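Local coordinates for protein prophage lambdalm01, antigen B (Listeria monocytogenes, PDB 4ACV) that is a prophage-encoded antigen that probably acts as a tail terminator, capping the phage tail tube as a ring of subunits, at residues Thr38-Ile43 with Phe60-Tyr65; Val94-Cys99 with Thr115-Ser120. All coordinates share one frame; numbering follows the deposited sequence.

Overall arrangement
Both contacts pair antiparallel strands of one sheet. Contact 1 joins strands 37-48 and 55-66. Contact 2 joins strands 92-99 and 110-122. Strands 55-66 and 110-122 are neighbours, so the two contacts touch, with Phe60 O accepting a probable hydrogen bond from Phe117 N at 2.8 Å. Their centres lie about 13 Å apart. Contact 1 is the more buried; its mostly apolar face packs on helices 6-19 and 71-82, and a histidine-glutamate bond lies on its other face. Contact 2 is only partly buried. It carries a salt bridge, a beta bulge and a bridging water. Both contacts also meet another chain of the six-chain assembly.

Contact 1 (Thr38-Ile43 with Phe60-Tyr65); sequences TMIEMI and FAIHHY
His63 meets Glu41 through its imidazole. NE2 of His63 donates to OE1 of Glu41 at 2.7 Å, with a nearly straight N-H...O angle of 170°. The acceptor lies in the ring plane. The carboxylate is turned, so the nitrogen sits above its plane. Glu41 CG is anti to the backbone N (chi1 -176°), and the extended chain beyond it carries OE1 to the ring. Glu41 CB also lies at the ring edge, 3.5 Å from His63 NE2. The other ring nitrogen, ND1, bonds to His112, so both nitrogens are held and the ring's rotation is fixed. The carboxylate would be expected to polarise the imidazole.

Met39 lies on the same face as His63. Its backbone N and O both bond to the backbone of His63. The Met39 chain bends at its end (chi3 -41°). This brings Met39 CE to 3.6 Å from Tyr65 CE1, close also to His63 CB. Met29 and Val33 pack against Met39 from outside the pair.

Phe60 lies on the other face. Its ring leads away from strand 38-43, yet Phe60 CD1 comes within 3.7 Å of Ile40 CG2, and the two side chains lie side by side. Met42 CE approaches Phe60 CB at 3.9 Å. Ile62 CD1 touches Ile40 CG1 at 3.6 Å. Ile40 and Met42 also pack on helix 6-19, and Ile62 on helix 71-82. At the far end of this face, Thr38 OG1 and His64 ND1 share a hydrogen bond of 2.9 Å, while His64 NE2 bonds to Asp70. The arrangement is a regular antiparallel beta hairpin, packed on helices by its Ile40-Phe60 face.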
ATOM      1  N   THR B  38       8.764 -12.856  25.646  1.00 34.21           N
ATOM      2  CA  THR B  38       9.573 -12.621  24.462  1.00 24.39           C
ATOM      3  C   THR B  38       9.218 -13.617  23.380  1.00 30.00           C
ATOM      4  O   THR B  38       9.262 -14.833  23.600  1.00 31.77           O
ATOM      5  CB  THR B  38      11.054 -12.726  24.772  1.00 25.96           C
ATOM      6  OG1 THR B  38      11.354 -11.873  25.887  1.00 24.70           O
ATOM      7  CG2 THR B  38      11.872 -12.305  23.542  1.00 22.90           C
ATOM      8  N   MET B  39       8.879 -13.083  22.211  1.00 25.48           N
ATOM      9  CA  MET B  39       8.357 -13.858  21.098  1.00 23.85           C
ATOM     10  C   MET B  39       9.085 -13.494  19.832  1.00 21.16           C
ATOM     11  O   MET B  39       9.459 -12.343  19.634  1.00 24.20           O
ATOM     12  CB  MET B  39       6.865 -13.556  20.891  1.00 21.05           C
ATOM     13  CG  MET B  39       5.948 -14.131  21.942  1.00 30.50           C
ATOM     14  SD  MET B  39       4.258 -13.521  21.764  1.00 43.74           S
ATOM     15  CE  MET B  39       4.576 -11.794  21.395  1.00 21.69           C
ATOM     16  N   ILE B  40       9.260 -14.476  18.958  1.00 31.83           N
ATOM     17  CA  ILE B  40       9.756 -14.221  17.607  1.00 29.66           C
ATOM     18  C   ILE B  40       8.597 -14.292  16.635  1.00 26.87           C
ATOM     19  O   ILE B  40       7.874 -15.283  16.592  1.00 31.12           O
ATOM     20  CB  ILE B  40      10.828 -15.240  17.172  1.00 28.60           C
ATOM     21  CG1 ILE B  40      11.799 -15.507  18.323  1.00 30.98           C
ATOM     22  CG2 ILE B  40      11.564 -14.731  15.942  1.00 25.72           C
ATOM     23  CD1 ILE B  40      12.828 -16.580  18.041  1.00 32.95           C
ATOM     24  N   GLU B  41       8.411 -13.229  15.867  1.00 23.17           N
ATOM     25  CA  GLU B  41       7.385 -13.225  14.840  1.00 18.89           C
ATOM     26  C   GLU B  41       8.020 -13.353  13.457  1.00 23.91           C
ATOM     27  O   GLU B  41       8.704 -12.443  12.993  1.00 28.55           O
ATOM     28  CB  GLU B  41       6.565 -11.947  14.909  1.00 16.93           C
ATOM     29  CG  GLU B  41       5.418 -11.923  13.925  1.00 25.68           C
ATOM     30  CD  GLU B  41       4.927 -10.517  13.639  1.00 30.24           C
ATOM     31  OE1 GLU B  41       5.600  -9.546  14.039  1.00 31.00           O
ATOM     32  OE2 GLU B  41       3.869 -10.383  13.006  1.00 35.58           O
ATOM     33  N   MET B  42       7.792 -14.486  12.802  1.00 21.73           N
ATOM     34  CA  MET B  42       8.248 -14.668  11.434  1.00 24.81           C
ATOM     35  C   MET B  42       7.384 -13.817  10.518  1.00 20.64           C
ATOM     36  O   MET B  42       6.189 -13.674  10.734  1.00 25.17           O
ATOM     37  CB  MET B  42       8.181 -16.149  11.037  1.00 26.32           C
ATOM     38  CG  MET B  42       8.758 -16.493   9.662  1.00 20.43           C
ATOM     39  SD  MET B  42      10.569 -16.311   9.440  1.00 34.35           S
ATOM     40  CE  MET B  42      11.176 -16.912  10.983  1.00 31.64           C
ATOM     41  N   ILE B  43       7.994 -13.227   9.504  1.00 21.79           N
ATOM     42  CA  ILE B  43       7.266 -12.325   8.617  1.00 15.91           C
ATOM     43  C   ILE B  43       7.232 -12.838   7.171  1.00 21.32           C
ATOM     44  O   ILE B  43       6.167 -13.130   6.643  1.00 21.32           O
ATOM     45  CB  ILE B  43       7.862 -10.911   8.676  1.00 15.16           C
ATOM     46  CG1 ILE B  43       7.772 -10.367  10.111  1.00 18.43           C
ATOM     47  CG2 ILE B  43       7.171  -9.996   7.676  1.00 14.66           C
ATOM     48  CD1 ILE B  43       8.791  -9.276  10.406  1.00 21.07           C
ATOM     49  N   PHE B  60      12.101 -11.575  10.231  1.00 23.34           N
ATOM     50  CA  PHE B  60      11.330 -11.878  11.421  1.00 27.79           C
ATOM     51  C   PHE B  60      11.542 -10.739  12.401  1.00 26.01           C
ATOM     52  O   PHE B  60      12.441  -9.908  12.225  1.00 31.08           O
ATOM     53  CB  PHE B  60      11.766 -13.224  12.013  1.00 15.51           C
ATOM     54  CG  PHE B  60      13.214 -13.269  12.390  1.00 23.63           C
ATOM     55  CD1 PHE B  60      13.641 -12.753  13.613  1.00 19.52           C
ATOM     56  CD2 PHE B  60      14.155 -13.807  11.523  1.00 22.14           C
ATOM     57  CE1 PHE B  60      14.981 -12.779  13.972  1.00 19.65           C
ATOM     58  CE2 PHE B  60      15.501 -13.839  11.874  1.00 23.62           C
ATOM     59  CZ  PHE B  60      15.913 -13.326  13.108  1.00 22.24           C
ATOM     60  N   ALA B  61      10.711 -10.695  13.429  1.00 23.28           N
ATOM     61  CA  ALA B  61      10.807  -9.638  14.427  1.00 22.51           C
ATOM     62  C   ALA B  61      10.841 -10.234  15.821  1.00 21.10           C
ATOM     63  O   ALA B  61      10.191 -11.248  16.093  1.00 24.93           O
ATOM     64  CB  ALA B  61       9.625  -8.667  14.292  1.00 19.27           C
ATOM     65  N   ILE B  62      11.603  -9.612  16.707  1.00 18.03           N
ATOM     66  CA  ILE B  62      11.572 -10.001  18.106  1.00 19.78           C
ATOM     67  C   ILE B  62      10.662  -9.060  18.875  1.00 22.33           C
ATOM     68  O   ILE B  62      10.867  -7.847  18.854  1.00 23.61           O
ATOM     69  CB  ILE B  62      12.962  -9.974  18.740  1.00 26.51           C
ATOM     70  CG1 ILE B  62      13.899 -10.909  17.980  1.00 26.68           C
ATOM     71  CG2 ILE B  62      12.872 -10.365  20.211  1.00 28.90           C
ATOM     72  CD1 ILE B  62      13.459 -12.361  18.011  1.00 31.63           C
ATOM     73  N   HIS B  63       9.652  -9.631  19.533  1.00 26.88           N
ATOM     74  CA  HIS B  63       8.734  -8.878  20.377  1.00 25.16           C
ATOM     75  C   HIS B  63       9.080  -9.065  21.842  1.00 28.52           C
ATOM     76  O   HIS B  63       8.936 -10.155  22.377  1.00 29.20           O
ATOM     77  CB  HIS B  63       7.292  -9.319  20.135  1.00 30.82           C
ATOM     78  CG  HIS B  63       6.791  -8.999  18.766  1.00 27.35           C
ATOM     79  ND1 HIS B  63       6.185  -7.802  18.457  1.00 23.09           N
ATOM     80  CD2 HIS B  63       6.816  -9.716  17.614  1.00 20.53           C
ATOM     81  CE1 HIS B  63       5.847  -7.799  17.181  1.00 26.24           C
ATOM     82  NE2 HIS B  63       6.220  -8.949  16.650  1.00 23.00           N
ATOM     83  N   HIS B  64       9.536  -7.994  22.479  1.00 33.33           N
ATOM     84  CA  HIS B  64       9.937  -8.023  23.885  1.00 33.80           C
ATOM     85  C   HIS B  64       8.985  -7.172  24.737  1.00 32.48           C
ATOM     86  O   HIS B  64       9.063  -5.941  24.726  1.00 28.88           O
ATOM     87  CB  HIS B  64      11.385  -7.523  24.014  1.00 28.74           C
ATOM     88  CG  HIS B  64      12.016  -7.791  25.346  1.00 31.06           C
ATOM     89  ND1 HIS B  64      12.015  -9.038  25.938  1.00 27.42           N
ATOM     90  CD2 HIS B  64      12.701  -6.978  26.188  1.00 32.95           C
ATOM     91  CE1 HIS B  64      12.659  -8.978  27.091  1.00 27.11           C
ATOM     92  NE2 HIS B  64      13.088  -7.740  27.266  1.00 33.31           N
ATOM     93  N   TYR B  65       8.078  -7.836  25.458  1.00 32.63           N
ATOM     94  CA  TYR B  65       7.148  -7.156  26.368  1.00 32.49           C
ATOM     95  C   TYR B  65       7.638  -7.220  27.804  1.00 35.69           C
ATOM     96  O   TYR B  65       7.939  -8.293  28.314  1.00 40.78           O
ATOM     97  CB  TYR B  65       5.762  -7.798  26.328  1.00 33.04           C
ATOM     98  CG  TYR B  65       5.042  -7.701  25.015  1.00 29.85           C
ATOM     99  CD1 TYR B  65       5.311  -8.598  23.989  1.00 29.31           C
ATOM    100  CD2 TYR B  65       4.068  -6.730  24.806  1.00 29.27           C
ATOM    101  CE1 TYR B  65       4.634  -8.523  22.777  1.00 29.17           C
ATOM    102  CE2 TYR B  65       3.388  -6.648  23.605  1.00 30.30           C
ATOM    103  CZ  TYR B  65       3.675  -7.549  22.591  1.00 32.53           C
ATOM    104  OH  TYR B  65       3.002  -7.482  21.387  1.00 38.82           O
TER

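Contact 2 (Val94-Cys99 with Thr115-Ser120); sequences VAVRHC and TSFEVS
Arg97 and Glu118 pair through both backbone and side chains. Their main chains exchange two hydrogen bonds. Cys99 N also bonds to Ser116 O, and Ser120 N to Ala95 O. A classic beta bulge sets two residues, Val94 and Ala95, against the single Ser120: Val94 N bonds to Ser120 O at 2.7 Å, and the bond from Ala95 N is weak.

The charged contact is a salt bridge of 2.8 Å between Arg97 NH1 and Glu118 OE1, with guanidinium and carboxylate planes at 90°. Arg97 NH2 donates in the guanidinium plane to Ser120 OG at 3.1 Å. Lys57 and Arg59 share the Glu118 carboxylate, and Glu48 also bonds Ser120 OG.

On the face away from Arg97, Val96 CG1 touches Phe117 CD1 at 3.9 Å, and Val96 CG2 touches Val119 CG1.

The one aromatic pair is His98 with Phe117. Their rings meet obliquely, with His98 CE1 3.5 Å from Phe117 CE1.

One water donates to both Cys99 O and Phe117 O.

His98 and Phe117 also pack on helix 71-82, and an acidic side chain of another chain bonds His98 N. Strand 110-122 lies between strands 92-99 and 55-66.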
ATOM      1  N   VAL B  94      24.896 -15.901   6.250  1.00 33.25           N
ATOM      2  CA  VAL B  94      25.779 -14.960   5.575  1.00 33.19           C
ATOM      3  C   VAL B  94      25.760 -13.577   6.219  1.00 26.33           C
ATOM      4  O   VAL B  94      26.764 -12.877   6.217  1.00 34.36           O
ATOM      5  CB  VAL B  94      25.419 -14.856   4.068  1.00 47.26           C
ATOM      6  CG1 VAL B  94      26.217 -13.757   3.394  1.00 47.13           C
ATOM      7  CG2 VAL B  94      25.657 -16.186   3.385  1.00 48.40           C
ATOM      8  N   ALA B  95      24.624 -13.191   6.780  1.00 22.91           N
ATOM      9  CA  ALA B  95      24.487 -11.858   7.363  1.00 28.01           C
ATOM     10  C   ALA B  95      23.218 -11.717   8.186  1.00 24.48           C
ATOM     11  O   ALA B  95      22.175 -12.257   7.832  1.00 23.44           O
ATOM     12  CB  ALA B  95      24.511 -10.800   6.277  1.00 32.14           C
ATOM     13  N   VAL B  96      23.324 -10.974   9.279  1.00 20.70           N
ATOM     14  CA  VAL B  96      22.184 -10.639  10.116  1.00 21.48           C
ATOM     15  C   VAL B  96      22.060  -9.123  10.141  1.00 23.23           C
ATOM     16  O   VAL B  96      22.995  -8.433  10.523  1.00 27.82           O
ATOM     17  CB  VAL B  96      22.374 -11.164  11.561  1.00 23.90           C
ATOM     18  CG1 VAL B  96      21.166 -10.804  12.428  1.00 20.05           C
ATOM     19  CG2 VAL B  96      22.639 -12.683  11.562  1.00 17.26           C
ATOM     20  N   ARG B  97      20.909  -8.613   9.717  1.00 21.88           N
ATOM     21  CA  ARG B  97      20.693  -7.178   9.587  1.00 28.23           C
ATOM     22  C   ARG B  97      19.436  -6.719  10.314  1.00 25.07           C
ATOM     23  O   ARG B  97      18.418  -7.410  10.294  1.00 25.04           O
ATOM     24  CB  ARG B  97      20.503  -6.799   8.111  1.00 30.85           C
ATOM     25  CG  ARG B  97      21.700  -6.957   7.226  1.00 41.86           C
ATOM     26  CD  ARG B  97      21.332  -6.521   5.814  1.00 51.09           C
ATOM     27  NE  ARG B  97      21.961  -7.352   4.790  1.00 60.76           N
ATOM     28  CZ  ARG B  97      21.508  -8.543   4.397  1.00 64.66           C
ATOM     29  NH1 ARG B  97      20.424  -9.065   4.952  1.00 59.96           N
ATOM     30  NH2 ARG B  97      22.148  -9.217   3.448  1.00 69.12           N
ATOM     31  N   HIS B  98      19.501  -5.546  10.935  1.00 24.45           N
ATOM     32  CA  HIS B  98      18.281  -4.841  11.292  1.00 21.94           C
ATOM     33  C   HIS B  98      17.684  -4.386   9.984  1.00 19.00           C
ATOM     34  O   HIS B  98      18.373  -3.851   9.121  1.00 19.04           O
ATOM     35  CB  HIS B  98      18.545  -3.619  12.163  1.00 18.79           C
ATOM     36  CG  HIS B  98      19.091  -3.947  13.516  1.00 20.11           C
ATOM     37  ND1 HIS B  98      18.404  -4.715  14.428  1.00 21.78           N
ATOM     38  CD2 HIS B  98      20.246  -3.586  14.120  1.00 21.69           C
ATOM     39  CE1 HIS B  98      19.120  -4.826  15.532  1.00 21.23           C
ATOM     40  NE2 HIS B  98      20.244  -4.156  15.368  1.00 22.83           N
ATOM     41  N   CYS B  99      16.393  -4.618   9.841  1.00 20.59           N
ATOM     42  CA  CYS B  99      15.711  -4.286   8.629  1.00 18.15           C
ATOM     43  C   CYS B  99      14.236  -4.239   8.930  1.00 22.62           C
ATOM     44  O   CYS B  99      13.669  -5.196   9.459  1.00 27.21           O
ATOM     45  CB  CYS B  99      15.999  -5.351   7.572  1.00 27.38           C
ATOM     46  SG  CYS B  99      15.136  -5.074   6.015  1.00 28.08           S
ATOM     47  N   THR B 115      11.804  -5.462  17.393  1.00 22.19           N
ATOM     48  CA  THR B 115      13.038  -5.338  16.630  1.00 19.28           C
ATOM     49  C   THR B 115      12.988  -6.245  15.407  1.00 19.25           C
ATOM     50  O   THR B 115      12.807  -7.452  15.530  1.00 24.26           O
ATOM     51  CB  THR B 115      14.247  -5.738  17.487  1.00 23.17           C
ATOM     52  OG1 THR B 115      14.311  -4.902  18.651  1.00 26.58           O
ATOM     53  CG2 THR B 115      15.540  -5.633  16.674  1.00 17.79           C
ATOM     54  N   SER B 116      13.165  -5.665  14.228  1.00 21.63           N
ATOM     55  CA  SER B 116      13.034  -6.418  12.989  1.00 18.61           C
ATOM     56  C   SER B 116      14.363  -6.729  12.333  1.00 22.94           C
ATOM     57  O   SER B 116      15.223  -5.859  12.161  1.00 27.60           O
ATOM     58  CB  SER B 116      12.094  -5.714  12.009  1.00 17.73           C
ATOM     59  OG  SER B 116      10.770  -5.705  12.525  1.00 23.27           O
ATOM     60  N   PHE B 117      14.506  -7.998  11.969  1.00 20.22           N
ATOM     61  CA  PHE B 117      15.719  -8.516  11.350  1.00 19.41           C
ATOM     62  C   PHE B 117      15.489  -9.084   9.964  1.00 20.87           C
ATOM     63  O   PHE B 117      14.392  -9.543   9.613  1.00 21.60           O
ATOM     64  CB  PHE B 117      16.314  -9.630  12.214  1.00 19.01           C
ATOM     65  CG  PHE B 117      16.869  -9.153  13.525  1.00 17.18           C
ATOM     66  CD1 PHE B 117      18.158  -8.627  13.596  1.00 20.21           C
ATOM     67  CD2 PHE B 117      16.113  -9.237  14.685  1.00 15.25           C
ATOM     68  CE1 PHE B 117      18.683  -8.191  14.807  1.00 23.49           C
ATOM     69  CE2 PHE B 117      16.630  -8.805  15.901  1.00 20.78           C
ATOM     70  CZ  PHE B 117      17.917  -8.282  15.962  1.00 22.93           C
ATOM     71  N   GLU B 118      16.554  -9.055   9.182  1.00 19.05           N
ATOM     72  CA  GLU B 118      16.609  -9.785   7.933  1.00 23.87           C
ATOM     73  C   GLU B 118      17.882 -10.594   7.957  1.00 23.19           C
ATOM     74  O   GLU B 118      18.960 -10.048   8.156  1.00 23.27           O
ATOM     75  CB  GLU B 118      16.656  -8.835   6.745  1.00 23.99           C
ATOM     76  CG  GLU B 118      16.884  -9.550   5.432  1.00 26.96           C
ATOM     77  CD  GLU B 118      16.910  -8.604   4.260  1.00 30.83           C
ATOM     78  OE1 GLU B 118      18.003  -8.092   3.930  1.00 34.10           O
ATOM     79  OE2 GLU B 118      15.834  -8.364   3.679  1.00 33.17           O
ATOM     80  N   VAL B 119      17.762 -11.899   7.767  1.00 18.91           N
ATOM     81  CA  VAL B 119      18.944 -12.734   7.669  1.00 18.69           C
ATOM     82  C   VAL B 119      19.082 -13.329   6.283  1.00 23.73           C
ATOM     83  O   VAL B 119      18.100 -13.730   5.671  1.00 21.71           O
ATOM     84  CB  VAL B 119      18.955 -13.872   8.709  1.00 19.61           C
ATOM     85  CG1 VAL B 119      18.963 -13.296  10.114  1.00 21.44           C
ATOM     86  CG2 VAL B 119      17.779 -14.800   8.493  1.00 17.07           C
ATOM     87  N   SER B 120      20.323 -13.367   5.800  1.00 28.35           N
ATOM     88  CA  SER B 120      20.669 -14.016   4.546  1.00 23.33           C
ATOM     89  C   SER B 120      21.311 -15.362   4.825  1.00 29.57           C
ATOM     90  O   SER B 120      22.272 -15.471   5.596  1.00 21.76           O
ATOM     91  CB  SER B 120      21.632 -13.159   3.724  1.00 24.55           C
ATOM     92  OG  SER B 120      20.973 -12.029   3.189  1.00 37.23           O
TER
HETATM   93  O   HOH W   1      12.463  -7.594   8.727  1.00 27.25           O